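Local atomic coordinates of glycosyl hydrolase (Rhizobium leguminosarum bv. trifolii, PDB entry 5NDX), a protein that probably hydrolyses O-glycosidic bonds as a family 39 glycoside hydrolase, a bacterial orthologue of human alpha-L-iduronidase. Residues A71-S76 / V113-D118; E457-E462 / F483-R488. The protein carries 2 engineered substitutions. All blocks are in the same frame, centred on the assembly; numbering follows the deposited sequence.

How the contacts relate
Following the chain from the N terminus, contact 1 comes first, on the outside of the TIM barrel: residues 71-76, in the segment after barrel strand 55-58, meet helix 110-131, which follows strand 91-95. It closes a loop of 36 residues that holds most of helix 76-87 and barrel strand 91-95. Contact 2 opens far downstream, in the excursion between neighbouring strands 436-445 and 493-503 of the mixed nine-stranded sheet, where the loop after helix 452-457 meets helix 480-489 and closes a loop of 20 residues. The two loops follow in series, neither enclosing nor crossing the other. The centres of the two contacts lie about 50 Å apart, and their nearest atoms about 27 Å.

Contact 1: residues A71-S76 / V113-D118; sequences AGYDWS and VRRWRD
Arg115 reaches out from its helix to the end of Tyr73 and the backbone of Ala71. Its CG stands anti to the backbone N (chi1 -174°) and the chain stays extended to NE, which carries the guanidinium beyond the helix surface. NH1 gives Ala71 O a weak bond of 3.4 Å, with the oxygen at the edge of the guanidinium near its plane; Ala71 itself is poorly ordered. Tyr73 comes from the opposite direction and sets its OH over one guanidinium face, 3.8 Å from Arg115 NH2, with ring and guanidinium planes 20° apart. A water over the same face links the segments by two short bonds: it lies in plane at the edge of the Tyr73 ring, 2.5 Å from Tyr73 OH, and donates to Arg115 O at 2.6 Å.

This is structural packing away from the ligand pockets. It joins the segment ahead of helix 76-87, whose start Asp74 OD1 caps through Ser76 N, to helix 110-131, an outer helix of the (beta/alpha)8 barrel between strands 91-95 and 140-142. The short, weakly bonded strand 73-74 pairs antiparallel with strand 66-67, Asp74 to Ser66. On helix 110-131, Val113 and Trp116 pack against helix 155-171.

Contact 2: residues E457-E462 / F483-R488; sequences EAQRDE and FAELRR
Gln459 lays its amide against Leu486, the CD2 methyl lying 3.6 Å from Gln459 NE2 and 3.8 Å from Gln459 OE1. The two side chains cross at a slant. Gln459 has CG anti to its carbonyl carbon (chi1 -77°) and an extended chain beyond, enough to span the gap between loop and helix. Glu485 comes from the opposite direction, also extended, and its OE1 accepts from Gln459 NE2 at 3.1 Å with an N-H...O angle of 159°. Amide and carboxylate are turned 63° against each other: the oxygen lies near the amide plane, whereas the nitrogen arrives from well above the carboxylate plane. The stronger partner of Gln459 NE2 is Gln482 O, one turn back on the same helix. A glutamine from an irregular loop is thus pinned to the side of a short helix by one backbone carbonyl and one carboxylate, while Gln459 OE1 is buried beside Leu486 with no partner in the model.

Arg460 O accepts from Gln482 NE2, a further tie. This is structural packing away from the ligand pockets, in the excursion between strands 436-445 and 493-503. Glu485 and Leu486 both rest on Val455 of helix 452-457. Leu486 also reaches Ile361 of strand 358-362; Arg487 forms a salt bridge with Asp359 of that strand, and Phe483 and Arg487 touch both it and strand 590-594.

Contact 1: residues A71-S76 / V113-D118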
loop_
_atom_site.group_PDB
_atom_site.type_symbol
_atom_site.label_atom_id
_atom_site.label_comp_id
_atom_site.label_asym_id
_atom_site.label_seq_id
_atom_site.Cartn_x
_atom_site.Cartn_y
_atom_site.Cartn_z
ATOM N N ALA A 71 -29.790 -14.027 -19.799
ATOM C CA ALA A 71 -29.346 -14.268 -18.406
ATOM C C ALA A 71 -28.215 -13.305 -17.977
ATOM O O ALA A 71 -28.235 -12.727 -16.868
ATOM C CB ALA A 71 -28.871 -15.719 -18.254
ATOM N N GLY A 72 -27.263 -13.117 -18.895
ATOM C CA GLY A 72 -25.901 -12.747 -18.551
ATOM C C GLY A 72 -25.405 -11.383 -18.989
ATOM O O GLY A 72 -26.173 -10.481 -19.326
ATOM N N TYR A 73 -24.085 -11.261 -18.985
ATOM C CA TYR A 73 -23.429 -9.970 -18.991
ATOM C C TYR A 73 -22.305 -9.978 -19.963
ATOM O O TYR A 73 -21.820 -11.033 -20.335
ATOM C CB TYR A 73 -22.887 -9.697 -17.606
ATOM C CG TYR A 73 -23.944 -9.634 -16.551
ATOM C CD1 TYR A 73 -24.649 -8.459 -16.323
ATOM C CD2 TYR A 73 -24.265 -10.760 -15.803
ATOM C CE1 TYR A 73 -25.621 -8.385 -15.341
ATOM C CE2 TYR A 73 -25.244 -10.711 -14.842
ATOM C CZ TYR A 73 -25.917 -9.517 -14.605
ATOM O OH TYR A 73 -26.880 -9.470 -13.623
ATOM N N ASP A 74 -21.909 -8.805 -20.409
ATOM C CA ASP A 74 -20.634 -8.669 -21.094
ATOM C C ASP A 74 -19.568 -8.494 -19.984
ATOM O O ASP A 74 -19.548 -7.468 -19.335
ATOM C CB ASP A 74 -20.652 -7.455 -22.029
ATOM C CG ASP A 74 -19.353 -7.295 -22.823
ATOM O OD1 ASP A 74 -18.347 -7.990 -22.576
ATOM O OD2 ASP A 74 -19.323 -6.461 -23.744
ATOM N N TRP A 75 -18.688 -9.491 -19.829
ATOM C CA TRP A 75 -17.644 -9.514 -18.800
ATOM C C TRP A 75 -16.302 -8.927 -19.264
ATOM O O TRP A 75 -15.326 -8.949 -18.492
ATOM C CB TRP A 75 -17.371 -10.964 -18.320
ATOM C CG TRP A 75 -18.531 -11.592 -17.707
ATOM C CD1 TRP A 75 -19.546 -12.245 -18.379
ATOM C CD2 TRP A 75 -18.878 -11.649 -16.314
ATOM N NE1 TRP A 75 -20.470 -12.713 -17.488
ATOM C CE2 TRP A 75 -20.101 -12.357 -16.219
ATOM C CE3 TRP A 75 -18.297 -11.159 -15.142
ATOM C CZ2 TRP A 75 -20.745 -12.592 -14.995
ATOM C CZ3 TRP A 75 -18.932 -11.401 -13.922
ATOM C CH2 TRP A 75 -20.147 -12.126 -13.858
ATOM N N SER A 76 -16.201 -8.467 -20.511
ATOM C CA SER A 76 -14.888 -8.237 -21.093
ATOM C C SER A 76 -14.090 -7.106 -20.403
ATOM O O SER A 76 -12.882 -7.220 -20.335
ATOM C CB SER A 76 -14.996 -8.000 -22.599
ATOM O OG SER A 76 -15.766 -6.851 -22.827
ATOM N N VAL A 113 -33.154 -9.319 -5.731
ATOM C CA VAL A 113 -32.301 -9.936 -4.718
ATOM C C VAL A 113 -31.715 -11.223 -5.254
ATOM O O VAL A 113 -30.500 -11.442 -5.130
ATOM C CB VAL A 113 -33.049 -10.183 -3.384
ATOM C CG1 VAL A 113 -32.215 -10.984 -2.387
ATOM C CG2 VAL A 113 -33.441 -8.849 -2.759
ATOM N N ARG A 114 -32.571 -12.059 -5.844
ATOM C CA ARG A 114 -32.145 -13.333 -6.453
ATOM C C ARG A 114 -31.253 -13.176 -7.700
ATOM O O ARG A 114 -30.371 -13.996 -7.942
ATOM C CB ARG A 114 -33.360 -14.223 -6.793
ATOM C CG ARG A 114 -33.755 -15.163 -5.663
ATOM C CD ARG A 114 -34.883 -16.164 -6.017
ATOM N NE ARG A 114 -36.005 -15.875 -5.127
ATOM C CZ ARG A 114 -37.001 -15.026 -5.369
ATOM N NH1 ARG A 114 -37.156 -14.421 -6.544
ATOM N NH2 ARG A 114 -37.888 -14.822 -4.423
ATOM N N ARG A 115 -31.527 -12.153 -8.493
ATOM C CA ARG A 115 -30.704 -11.795 -9.633
ATOM C C ARG A 115 -29.261 -11.330 -9.177
ATOM O O ARG A 115 -28.256 -11.702 -9.792
ATOM C CB ARG A 115 -31.439 -10.710 -10.422
ATOM C CG ARG A 115 -30.813 -10.292 -11.740
ATOM C CD ARG A 115 -31.793 -9.635 -12.739
ATOM N NE ARG A 115 -31.084 -9.191 -13.963
ATOM C CZ ARG A 115 -30.529 -10.002 -14.892
ATOM N NH1 ARG A 115 -30.585 -11.337 -14.792
ATOM N NH2 ARG A 115 -29.898 -9.487 -15.951
ATOM N N TRP A 116 -29.193 -10.560 -8.090
ATOM C CA TRP A 116 -27.935 -10.145 -7.468
ATOM C C TRP A 116 -27.142 -11.354 -6.971
ATOM O O TRP A 116 -25.961 -11.480 -7.290
ATOM C CB TRP A 116 -28.150 -9.149 -6.316
ATOM C CG TRP A 116 -26.854 -8.588 -5.830
ATOM C CD1 TRP A 116 -26.120 -9.019 -4.758
ATOM C CD2 TRP A 116 -26.116 -7.514 -6.422
ATOM N NE1 TRP A 116 -24.984 -8.262 -4.631
ATOM C CE2 TRP A 116 -24.941 -7.342 -5.649
ATOM C CE3 TRP A 116 -26.320 -6.692 -7.537
ATOM C CZ2 TRP A 116 -23.975 -6.359 -5.954
ATOM C CZ3 TRP A 116 -25.368 -5.694 -7.831
ATOM C CH2 TRP A 116 -24.214 -5.537 -7.032
ATOM N N ARG A 117 -27.809 -12.247 -6.235
ATOM C CA ARG A 117 -27.222 -13.521 -5.833
ATOM C C ARG A 117 -26.604 -14.233 -7.042
ATOM O O ARG A 117 -25.443 -14.723 -6.990
ATOM C CB ARG A 117 -28.241 -14.403 -5.125
ATOM C CG ARG A 117 -27.739 -15.802 -4.748
ATOM C CD ARG A 117 -28.878 -16.844 -4.708
ATOM N NE ARG A 117 -29.577 -16.978 -5.996
ATOM C CZ ARG A 117 -30.835 -17.453 -6.161
ATOM N NH1 ARG A 117 -31.576 -17.867 -5.131
ATOM N NH2 ARG A 117 -31.376 -17.497 -7.373
ATOM N N ASP A 118 -27.346 -14.251 -8.137
ATOM C CA ASP A 118 -26.883 -14.970 -9.320
ATOM C C ASP A 118 -25.684 -14.277 -9.967
ATOM O O ASP A 118 -24.827 -14.949 -10.484
ATOM C CB ASP A 118 -28.004 -15.139 -10.344
ATOM C CG ASP A 118 -29.120 -16.099 -9.868
ATOM O OD1 ASP A 118 -28.933 -16.897 -8.913
ATOM O OD2 ASP A 118 -30.187 -16.046 -10.493
HETATM O O HOH W 1 -27.685 -11.502 -12.365
#

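Contact 2: residues E457-E462 / F483-R488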
loop_
_atom_site.group_PDB
_atom_site.type_symbol
_atom_site.label_atom_id
_atom_site.label_comp_id
_atom_site.label_asym_id
_atom_site.label_seq_id
_atom_site.Cartn_x
_atom_site.Cartn_y
_atom_site.Cartn_z
ATOM N N GLU A 457 10.677 21.278 -6.218
ATOM C CA GLU A 457 10.457 22.669 -5.863
ATOM C C GLU A 457 11.732 23.481 -6.098
ATOM O O GLU A 457 11.658 24.643 -6.400
ATOM C CB GLU A 457 10.018 22.838 -4.393
ATOM C CG GLU A 457 8.585 22.436 -4.159
ATOM C CD GLU A 457 8.104 22.617 -2.709
ATOM O OE1 GLU A 457 8.559 23.532 -1.972
ATOM O OE2 GLU A 457 7.242 21.809 -2.330
ATOM N N ALA A 458 12.895 22.864 -5.936
ATOM C CA ALA A 458 14.173 23.581 -6.147
ATOM C C ALA A 458 14.595 23.553 -7.628
ATOM O O ALA A 458 15.580 24.181 -7.966
ATOM C CB ALA A 458 15.295 23.018 -5.256
ATOM N N GLN A 459 13.894 22.839 -8.502
ATOM C CA GLN A 459 14.283 22.815 -9.908
ATOM C C GLN A 459 13.829 24.122 -10.591
ATOM O O GLN A 459 12.665 24.511 -10.445
ATOM C CB GLN A 459 13.662 21.625 -10.630
ATOM C CG GLN A 459 14.356 20.311 -10.351
ATOM C CD GLN A 459 13.638 19.116 -10.935
ATOM O OE1 GLN A 459 12.456 19.153 -11.247
ATOM N NE2 GLN A 459 14.352 18.038 -11.049
ATOM N N ARG A 460 14.715 24.772 -11.343
ATOM C CA ARG A 460 14.326 26.005 -12.069
ATOM C C ARG A 460 13.440 25.645 -13.244
ATOM O O ARG A 460 13.741 24.709 -13.994
ATOM C CB ARG A 460 15.531 26.820 -12.533
ATOM C CG ARG A 460 15.216 28.227 -13.134
ATOM C CD ARG A 460 16.512 28.993 -13.455
ATOM N NE ARG A 460 17.384 28.188 -14.346
ATOM C CZ ARG A 460 18.458 27.437 -14.000
ATOM N NH1 ARG A 460 18.906 27.346 -12.741
ATOM N NH2 ARG A 460 19.120 26.757 -14.949
ATOM N N ASP A 461 12.306 26.336 -13.358
ATOM C CA ASP A 461 11.389 26.111 -14.456
ATOM C C ASP A 461 12.014 26.797 -15.647
ATOM O O ASP A 461 12.168 28.035 -15.668
ATOM C CB ASP A 461 10.022 26.691 -14.133
ATOM C CG ASP A 461 9.015 26.448 -15.202
ATOM O OD1 ASP A 461 9.396 26.050 -16.326
ATOM O OD2 ASP A 461 7.823 26.712 -14.907
ATOM N N GLU A 462 12.413 26.002 -16.619
ATOM C CA GLU A 462 13.155 26.542 -17.769
ATOM C C GLU A 462 12.261 27.274 -18.764
ATOM O O GLU A 462 12.772 28.051 -19.548
ATOM C CB GLU A 462 13.988 25.460 -18.464
ATOM C CG GLU A 462 15.262 25.155 -17.656
ATOM C CD GLU A 462 16.044 23.972 -18.216
ATOM O OE1 GLU A 462 15.873 23.638 -19.411
ATOM O OE2 GLU A 462 16.815 23.373 -17.457
ATOM N N PHE A 483 13.445 15.253 -14.811
ATOM C CA PHE A 483 12.834 13.989 -14.503
ATOM C C PHE A 483 13.829 12.912 -14.025
ATOM O O PHE A 483 13.494 12.150 -13.104
ATOM C CB PHE A 483 12.025 13.455 -15.671
ATOM C CG PHE A 483 10.611 13.989 -15.745
ATOM C CD1 PHE A 483 9.745 13.852 -14.681
ATOM C CD2 PHE A 483 10.129 14.563 -16.917
ATOM C CE1 PHE A 483 8.436 14.309 -14.749
ATOM C CE2 PHE A 483 8.825 15.009 -17.006
ATOM C CZ PHE A 483 7.982 14.915 -15.908
ATOM N N ALA A 484 15.028 12.875 -14.597
ATOM C CA ALA A 484 16.056 11.920 -14.185
ATOM C C ALA A 484 16.480 12.271 -12.744
ATOM O O ALA A 484 16.687 11.388 -11.923
ATOM C CB ALA A 484 17.285 11.913 -15.135
ATOM N N GLU A 485 16.569 13.554 -12.439
ATOM C CA GLU A 485 16.866 13.998 -11.083
ATOM C C GLU A 485 15.742 13.602 -10.106
ATOM O O GLU A 485 16.019 13.125 -9.027
ATOM C CB GLU A 485 17.185 15.506 -11.102
ATOM C CG GLU A 485 17.519 16.144 -9.776
ATOM C CD GLU A 485 17.628 17.722 -9.831
ATOM O OE1 GLU A 485 17.410 18.390 -10.904
ATOM O OE2 GLU A 485 17.941 18.293 -8.764
ATOM N N LEU A 486 14.481 13.735 -10.499
ATOM C CA LEU A 486 13.364 13.338 -9.646
ATOM C C LEU A 486 13.306 11.853 -9.431
ATOM O O LEU A 486 13.037 11.391 -8.309
ATOM C CB LEU A 486 12.003 13.823 -10.201
ATOM C CG LEU A 486 11.791 15.337 -10.311
ATOM C CD1 LEU A 486 10.390 15.606 -10.783
ATOM C CD2 LEU A 486 12.032 16.131 -9.038
ATOM N N ARG A 487 13.554 11.083 -10.482
ATOM C CA ARG A 487 13.529 9.636 -10.366
ATOM C C ARG A 487 14.715 9.072 -9.530
ATOM O O ARG A 487 14.603 7.955 -8.981
ATOM C CB ARG A 487 13.469 8.959 -11.762
ATOM C CG ARG A 487 12.164 9.233 -12.468
ATOM C CD ARG A 487 11.898 8.286 -13.608
ATOM N NE ARG A 487 10.477 8.252 -13.936
ATOM C CZ ARG A 487 9.932 8.966 -14.903
ATOM N NH1 ARG A 487 10.684 9.737 -15.681
ATOM N NH2 ARG A 487 8.631 8.912 -15.096
ATOM N N ARG A 488 15.843 9.776 -9.462
ATOM C CA ARG A 488 16.905 9.407 -8.496
ATOM C C ARG A 488 16.409 9.651 -7.060
ATOM O O ARG A 488 16.553 8.785 -6.181
ATOM C CB ARG A 488 18.197 10.178 -8.758
ATOM C CG ARG A 488 19.407 9.929 -7.825
ATOM C CD ARG A 488 20.644 10.822 -8.151
ATOM N NE ARG A 488 20.680 11.311 -9.581
ATOM C CZ ARG A 488 20.545 12.596 -10.047
ATOM N NH1 ARG A 488 20.384 13.666 -9.231
ATOM N NH2 ARG A 488 20.568 12.830 -11.383
#